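Local coordinates for protein octopine dehydrogenase (Pecten maximus, PDB 3C7A) that catalyses the NADH-dependent reductive condensation of L-arginine with pyruvate to form D-octopine, preferring L-arginine to other amino acids, at residues W220-A231 with H308-P319. Sequence-based numbering, arbitrary orientation.
Sequences WGSWDGKPVPEA and HPVKAVDGGVAP
Pro-319 is shared by two indole rings of segment 220-231. Its CB sits over one face of Trp-220, 4.0 Å from the centroid of the five-membered ring and 15° off the normal, which defines a CH-pi contact. A second CH-pi contact uses Pro-319 CD, the ring carbon bonded to the backbone N, which lies 4.3 Å from the centroid of the six-membered ring of Trp-223, offset toward that ring's rim. Trp-220 also turns its pyrrole edge to the face of His-308 in an offset T-shaped pair, with planes at 84° and NE1 3.6 Å from His-308 CD2.

A single antiparallel bridge joins the backbones at the hydrogen-bonded pair Val-228/Val-317. Val-228 N donates to Val-317 O at 3.3 Å, and Val-317 N returns a bond to Val-228 O at 3.1 Å. Next to the bridge the two valine side chains cross at about a right angle, Val-228 CG2 meeting Val-317 CG2 at 3.8 Å. The Val-317 methyl is directed there by chi1 of -67°, which sets CG2 between the backbone N and the carbonyl carbon. Pro-227 packs its ring against the turn, CG lying 3.4 Å from Asp-314 O, while Ala-231 CB touches Val-310 CG2.

Further out, Trp-223 is steadied by NE1 donating to Lys-226 O (3.1 Å), and Gly-225 CA lies over the face opposite Pro-319. An Asx turn, with Asp-224 OD1 accepting from Lys-226 N, shapes the same loop. Leu-216 of helix 211-220 and Phe-234 also pack on His-308.

Strands 310-313 and 316-319 form a beta hairpin closed by a type II turn from Val-313 to Gly-316. The loop following helix 211-220 docks on this hairpin by aromatic-proline packing and one isolated beta bridge, at the periphery of the alpha-helical opine dehydrogenase domain.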
loop_
_atom_site.group_PDB
_atom_site.type_symbol
_atom_site.label_atom_id
_atom_site.label_comp_id
_atom_site.label_asym_id
_atom_site.label_seq_id
_atom_site.Cartn_x
_atom_site.Cartn_y
_atom_site.Cartn_z
ATOM N N TRP A 220 -17.732 -4.746 17.798
ATOM C CA TRP A 220 -17.887 -3.646 18.762
ATOM C C TRP A 220 -18.914 -2.584 18.345
ATOM O O TRP A 220 -19.024 -1.535 18.989
ATOM C CB TRP A 220 -16.531 -2.982 19.048
ATOM C CG TRP A 220 -15.410 -3.948 19.355
ATOM C CD1 TRP A 220 -14.323 -4.213 18.571
ATOM C CD2 TRP A 220 -15.272 -4.770 20.523
ATOM N NE1 TRP A 220 -13.517 -5.147 19.178
ATOM C CE2 TRP A 220 -14.075 -5.507 20.375
ATOM C CE3 TRP A 220 -16.044 -4.957 21.679
ATOM C CZ2 TRP A 220 -13.630 -6.418 21.341
ATOM C CZ3 TRP A 220 -15.599 -5.862 22.640
ATOM C CH2 TRP A 220 -14.403 -6.580 22.463
ATOM N N GLY A 221 -19.668 -2.868 17.284
ATOM C CA GLY A 221 -20.626 -1.916 16.706
ATOM C C GLY A 221 -21.658 -1.344 17.661
ATOM O O GLY A 221 -21.890 -0.133 17.676
ATOM N N SER A 222 -22.283 -2.213 18.451
ATOM C CA SER A 222 -23.275 -1.793 19.440
ATOM C C SER A 222 -22.869 -2.227 20.852
ATOM O O SER A 222 -23.642 -2.875 21.565
ATOM C CB SER A 222 -24.661 -2.337 19.076
ATOM O OG SER A 222 -24.665 -3.754 19.071
ATOM N N TRP A 223 -21.649 -1.858 21.241
ATOM C CA TRP A 223 -21.077 -2.235 22.533
ATOM C C TRP A 223 -21.693 -1.434 23.682
ATOM O O TRP A 223 -21.798 -0.207 23.610
ATOM C CB TRP A 223 -19.552 -2.060 22.502
ATOM C CG TRP A 223 -18.829 -2.569 23.724
ATOM C CD1 TRP A 223 -18.987 -3.786 24.326
ATOM C CD2 TRP A 223 -17.812 -1.884 24.467
ATOM N NE1 TRP A 223 -18.145 -3.894 25.407
ATOM C CE2 TRP A 223 -17.411 -2.741 25.516
ATOM C CE3 TRP A 223 -17.205 -0.624 24.353
ATOM C CZ2 TRP A 223 -16.430 -2.382 26.447
ATOM C CZ3 TRP A 223 -16.228 -0.267 25.280
ATOM C CH2 TRP A 223 -15.853 -1.145 26.314
ATOM N N ASP A 224 -22.093 -2.141 24.738
ATOM C CA ASP A 224 -22.752 -1.524 25.895
ATOM C C ASP A 224 -21.781 -0.883 26.890
ATOM O O ASP A 224 -22.163 0.011 27.648
ATOM C CB ASP A 224 -23.669 -2.534 26.607
ATOM C CG ASP A 224 -22.941 -3.803 27.041
ATOM O OD1 ASP A 224 -21.708 -3.906 26.857
ATOM O OD2 ASP A 224 -23.617 -4.712 27.572
ATOM N N GLY A 225 -20.532 -1.348 26.884
ATOM C CA GLY A 225 -19.494 -0.811 27.764
ATOM C C GLY A 225 -19.038 -1.759 28.860
ATOM O O GLY A 225 -18.374 -1.339 29.811
ATOM N N LYS A 226 -19.386 -3.038 28.725
ATOM C CA LYS A 226 -19.031 -4.056 29.717
ATOM C C LYS A 226 -17.809 -4.875 29.286
ATOM O O LYS A 226 -17.711 -5.267 28.122
ATOM C CB LYS A 226 -20.228 -4.975 30.001
ATOM C CG LYS A 226 -21.446 -4.267 30.600
ATOM C CD LYS A 226 -21.169 -3.730 32.001
ATOM C CE LYS A 226 -22.331 -2.893 32.515
ATOM N NZ LYS A 226 -22.067 -2.356 33.881
ATOM N N PRO A 227 -16.875 -5.135 30.228
ATOM C CA PRO A 227 -15.613 -5.826 29.924
ATOM C C PRO A 227 -15.758 -7.333 29.684
ATOM O O PRO A 227 -16.752 -7.938 30.095
ATOM C CB PRO A 227 -14.770 -5.568 31.175
ATOM C CG PRO A 227 -15.764 -5.432 32.271
ATOM C CD PRO A 227 -16.967 -4.768 31.656
ATOM N N VAL A 228 -14.754 -7.915 29.026
ATOM C CA VAL A 228 -14.704 -9.354 28.730
ATOM C C VAL A 228 -13.508 -10.031 29.428
ATOM O O VAL A 228 -12.549 -9.349 29.799
ATOM C CB VAL A 228 -14.671 -9.632 27.193
ATOM C CG1 VAL A 228 -16.007 -9.269 26.546
ATOM C CG2 VAL A 228 -13.509 -8.901 26.512
ATOM N N PRO A 229 -13.567 -11.370 29.622
ATOM C CA PRO A 229 -12.490 -12.113 30.301
ATOM C C PRO A 229 -11.116 -12.038 29.624
ATOM O O PRO A 229 -10.112 -11.838 30.313
ATOM C CB PRO A 229 -13.005 -13.560 30.300
ATOM C CG PRO A 229 -14.477 -13.444 30.138
ATOM C CD PRO A 229 -14.675 -12.267 29.240
ATOM N N GLU A 230 -11.073 -12.208 28.302
ATOM C CA GLU A 230 -9.814 -12.169 27.541
ATOM C C GLU A 230 -10.012 -11.688 26.096
ATOM O O GLU A 230 -11.141 -11.442 25.666
ATOM C CB GLU A 230 -9.108 -13.536 27.571
ATOM C CG GLU A 230 -9.863 -14.672 26.879
ATOM C CD GLU A 230 -9.079 -15.978 26.849
ATOM O OE1 GLU A 230 -7.843 -15.942 26.662
ATOM O OE2 GLU A 230 -9.706 -17.047 27.004
ATOM N N ALA A 231 -8.908 -11.559 25.360
ATOM C CA ALA A 231 -8.934 -11.110 23.964
ATOM C C ALA A 231 -9.540 -12.161 23.023
ATOM O O ALA A 231 -9.036 -13.285 22.945
ATOM C CB ALA A 231 -7.532 -10.722 23.503
ATOM N N HIS A 308 -7.788 -9.786 18.703
ATOM C CA HIS A 308 -7.994 -8.332 18.770
ATOM C C HIS A 308 -6.976 -7.625 19.682
ATOM O O HIS A 308 -6.464 -8.235 20.624
ATOM C CB HIS A 308 -9.408 -8.026 19.286
ATOM C CG HIS A 308 -10.476 -8.092 18.237
ATOM N ND1 HIS A 308 -11.137 -9.259 17.917
ATOM C CD2 HIS A 308 -11.016 -7.129 17.453
ATOM C CE1 HIS A 308 -12.028 -9.014 16.972
ATOM N NE2 HIS A 308 -11.975 -7.729 16.673
ATOM N N PRO A 309 -6.681 -6.335 19.407
ATOM C CA PRO A 309 -5.894 -5.524 20.347
ATOM C C PRO A 309 -6.735 -5.012 21.527
ATOM O O PRO A 309 -7.814 -4.449 21.316
ATOM C CB PRO A 309 -5.402 -4.361 19.481
ATOM C CG PRO A 309 -6.418 -4.226 18.402
ATOM C CD PRO A 309 -7.042 -5.580 18.190
ATOM N N VAL A 310 -6.238 -5.214 22.751
ATOM C CA VAL A 310 -6.977 -4.872 23.983
ATOM C C VAL A 310 -6.117 -4.162 25.048
ATOM O O VAL A 310 -4.892 -4.091 24.918
ATOM C CB VAL A 310 -7.660 -6.125 24.628
ATOM C CG1 VAL A 310 -8.761 -6.685 23.728
ATOM C CG2 VAL A 310 -6.631 -7.203 24.981
ATOM N N LYS A 311 -6.774 -3.647 26.093
ATOM C CA LYS A 311 -6.101 -3.009 27.240
ATOM C C LYS A 311 -6.823 -3.280 28.572
ATOM O O LYS A 311 -8.009 -3.623 28.584
ATOM C CB LYS A 311 -5.923 -1.499 27.010
ATOM C CG LYS A 311 -7.222 -0.703 26.900
ATOM C CD LYS A 311 -6.949 0.760 26.581
ATOM C CE LYS A 311 -8.245 1.536 26.408
ATOM N NZ LYS A 311 -8.002 2.966 26.069
ATOM N N ALA A 312 -6.105 -3.112 29.685
ATOM C CA ALA A 312 -6.601 -3.478 31.023
ATOM C C ALA A 312 -7.556 -2.461 31.654
ATOM O O ALA A 312 -7.255 -1.266 31.710
ATOM C CB ALA A 312 -5.428 -3.754 31.963
ATOM N N VAL A 313 -8.701 -2.953 32.136
ATOM C CA VAL A 313 -9.735 -2.121 32.779
ATOM C C VAL A 313 -10.353 -2.794 34.019
ATOM O O VAL A 313 -9.953 -3.897 34.403
ATOM C CB VAL A 313 -10.879 -1.726 31.791
ATOM C CG1 VAL A 313 -10.391 -0.726 30.743
ATOM C CG2 VAL A 313 -11.493 -2.960 31.129
ATOM N N ASP A 314 -11.328 -2.120 34.632
ATOM C CA ASP A 314 -12.067 -2.646 35.788
ATOM C C ASP A 314 -12.835 -3.921 35.420
ATOM O O ASP A 314 -13.725 -3.898 34.565
ATOM C CB ASP A 314 -13.016 -1.569 36.349
ATOM C CG ASP A 314 -13.835 -2.047 37.558
ATOM O OD1 ASP A 314 -13.516 -3.096 38.161
ATOM O OD2 ASP A 314 -14.809 -1.350 37.915
ATOM N N GLY A 315 -12.449 -5.046 36.022
ATOM C CA GLY A 315 -13.094 -6.343 35.925
ATOM C C GLY A 315 -12.891 -6.991 34.570
ATOM O O GLY A 315 -13.743 -7.874 34.180
ATOM N N GLY A 316 -11.832 -6.722 33.854
ATOM C CA GLY A 316 -11.510 -7.396 32.591
ATOM C C GLY A 316 -10.656 -6.602 31.616
ATOM O O GLY A 316 -9.776 -5.839 32.025
ATOM N N VAL A 317 -10.911 -6.804 30.321
ATOM C CA VAL A 317 -10.230 -6.071 29.242
ATOM C C VAL A 317 -11.221 -5.375 28.300
ATOM O O VAL A 317 -12.394 -5.755 28.227
ATOM C CB VAL A 317 -9.262 -6.977 28.414
ATOM C CG1 VAL A 317 -8.072 -7.428 29.258
ATOM C CG2 VAL A 317 -9.996 -8.175 27.811
ATOM N N ALA A 318 -10.736 -4.362 27.581
ATOM C CA ALA A 318 -11.555 -3.567 26.662
ATOM C C ALA A 318 -10.812 -3.287 25.345
ATOM O O ALA A 318 -9.580 -3.274 25.330
ATOM C CB ALA A 318 -11.974 -2.260 27.333
ATOM N N PRO A 319 -11.557 -3.059 24.237
ATOM C CA PRO A 319 -10.937 -2.807 22.925
ATOM C C PRO A 319 -10.022 -1.579 22.899
ATOM O O PRO A 319 -10.387 -0.521 23.421
ATOM C CB PRO A 319 -12.142 -2.593 21.998
ATOM C CG PRO A 319 -13.273 -2.242 22.905
ATOM C CD PRO A 319 -13.028 -3.032 24.148
#